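Side-chain contact in probable glucarate dehydratase (Mycobacterium smegmatis str. MC2 155, PDB 3VDG), which probably dehydrates glucarate or a related acid sugar, as a metal-dependent member of the enolase superfamily: residues D78-E83 and D118-A123. Numbering follows the deposited sequence.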
# COMPACT_ATOMS: atom_id res chain seq x y z
N ASP A 78 -26.63 -3.53 -10.17
CA ASP A 78 -27.82 -2.78 -9.76
C ASP A 78 -28.02 -1.53 -10.62
O ASP A 78 -27.06 -0.95 -11.10
CB ASP A 78 -27.75 -2.38 -8.28
CG ASP A 78 -27.93 -3.58 -7.33
OD1 ASP A 78 -27.91 -4.75 -7.77
OD2 ASP A 78 -28.10 -3.33 -6.11
N THR A 79 -29.27 -1.11 -10.80
CA THR A 79 -29.61 0.08 -11.59
C THR A 79 -28.74 1.32 -11.34
O THR A 79 -28.16 1.89 -12.26
CB THR A 79 -31.09 0.46 -11.36
OG1 THR A 79 -31.91 -0.65 -11.76
CG2 THR A 79 -31.47 1.70 -12.16
N VAL A 80 -28.68 1.74 -10.09
CA VAL A 80 -27.96 2.97 -9.75
C VAL A 80 -26.44 2.79 -10.00
O VAL A 80 -25.76 3.73 -10.40
CB VAL A 80 -28.25 3.39 -8.30
CG1 VAL A 80 -27.89 2.26 -7.34
CG2 VAL A 80 -27.48 4.65 -7.94
N HIS A 81 -25.92 1.59 -9.78
CA HIS A 81 -24.51 1.31 -10.06
C HIS A 81 -24.21 1.41 -11.54
O HIS A 81 -23.19 1.96 -11.93
CB HIS A 81 -24.12 -0.08 -9.52
CG HIS A 81 -22.62 -0.31 -9.43
ND1 HIS A 81 -21.80 0.47 -8.71
CD2 HIS A 81 -21.82 -1.33 -9.96
CE1 HIS A 81 -20.52 0.00 -8.80
NE2 HIS A 81 -20.54 -1.10 -9.57
N LEU A 82 -25.08 0.88 -12.39
CA LEU A 82 -24.89 1.01 -13.85
C LEU A 82 -24.81 2.47 -14.31
O LEU A 82 -24.01 2.82 -15.20
CB LEU A 82 -26.01 0.30 -14.61
CG LEU A 82 -26.06 -1.22 -14.49
CD1 LEU A 82 -27.21 -1.76 -15.33
CD2 LEU A 82 -24.74 -1.84 -14.93
N GLU A 83 -25.66 3.31 -13.74
CA GLU A 83 -25.62 4.75 -14.02
C GLU A 83 -24.30 5.36 -13.56
O GLU A 83 -23.73 6.20 -14.25
CB GLU A 83 -26.75 5.48 -13.28
CG GLU A 83 -28.14 5.06 -13.73
CD GLU A 83 -29.24 5.67 -12.88
OE1 GLU A 83 -28.94 6.40 -11.91
OE2 GLU A 83 -30.43 5.41 -13.18
N ASP A 118 -24.97 3.35 1.72
CA ASP A 118 -25.36 2.89 0.38
C ASP A 118 -25.05 1.39 0.21
O ASP A 118 -23.88 0.97 0.27
CB ASP A 118 -24.64 3.75 -0.69
CG ASP A 118 -25.16 3.51 -2.10
OD1 ASP A 118 -25.67 4.47 -2.71
OD2 ASP A 118 -25.05 2.37 -2.60
N GLY A 119 -26.09 0.59 -0.00
CA GLY A 119 -25.94 -0.86 -0.04
C GLY A 119 -26.10 -1.53 -1.40
O GLY A 119 -26.24 -2.76 -1.46
N SER A 120 -26.05 -0.75 -2.48
CA SER A 120 -26.30 -1.27 -3.84
C SER A 120 -25.31 -2.36 -4.27
O SER A 120 -24.11 -2.30 -3.96
CB SER A 120 -26.37 -0.13 -4.88
OG SER A 120 -25.10 0.45 -5.14
N GLY A 121 -25.83 -3.37 -4.97
CA GLY A 121 -25.05 -4.52 -5.42
C GLY A 121 -24.88 -5.59 -4.34
O GLY A 121 -24.55 -6.74 -4.64
N LEU A 122 -25.14 -5.20 -3.09
CA LEU A 122 -24.81 -6.04 -1.92
C LEU A 122 -26.04 -6.48 -1.09
O LEU A 122 -25.89 -7.04 0.01
CB LEU A 122 -23.77 -5.32 -1.04
CG LEU A 122 -22.43 -5.09 -1.77
CD1 LEU A 122 -21.60 -3.94 -1.20
CD2 LEU A 122 -21.64 -6.39 -1.80
N ALA A 123 -27.23 -6.25 -1.65
CA ALA A 123 -28.52 -6.61 -1.03
C ALA A 123 -28.79 -6.00 0.36
O ALA A 123 -29.44 -6.63 1.21
CB ALA A 123 -28.71 -8.13 -1.00
O HOH W 1 -28.63 -4.79 -4.13
O HOH W 2 -22.90 2.05 -6.78
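Asp78 reaches across to the backbone of Gly121 with its carboxylate. CB lies 4.0 Å from Gly121 N. CG is anti to the carbonyl carbon of Asp78 (chi1 -72°), which turns the carboxylate toward Gly121. OD1 passes near Gly121 CA and accepts a hydrogen bond from the backbone N of Arg425. OD2 takes the N-H of Gly121, with 2.5 Å between Gly121 N and Asp78 OD2. That is unusually short for an N-H...O bond, so the exact length is doubtful. The donor lies above the carboxylate plane, 72° out of it. OD2 also accepts from a water, and the same water accepts from Ala123 N. The receiving residues form a type II beta turn, Gly119 to Leu122, with Gly121 at positive phi (82°). The turn belongs to the loop between helices 100-111 and 131-151 of the N-terminal capping domain, as in other enolase-superfamily proteins. Asp78 sits at the N-cap position of helix 79-92, but its carboxylate makes no capping bond. Just before Gly121 in the turn, Ser120 CB packs on Val80 CG1, 3.8 Å away. A second water links His81 ND1, 2.7 Å from the water oxygen, to Ser120 OG. Asp118 OD2 accepts from Ser120 N in an Asx turn, while Asp118 OD1 forms a salt bridge with Arg84, farther along helix 79-92.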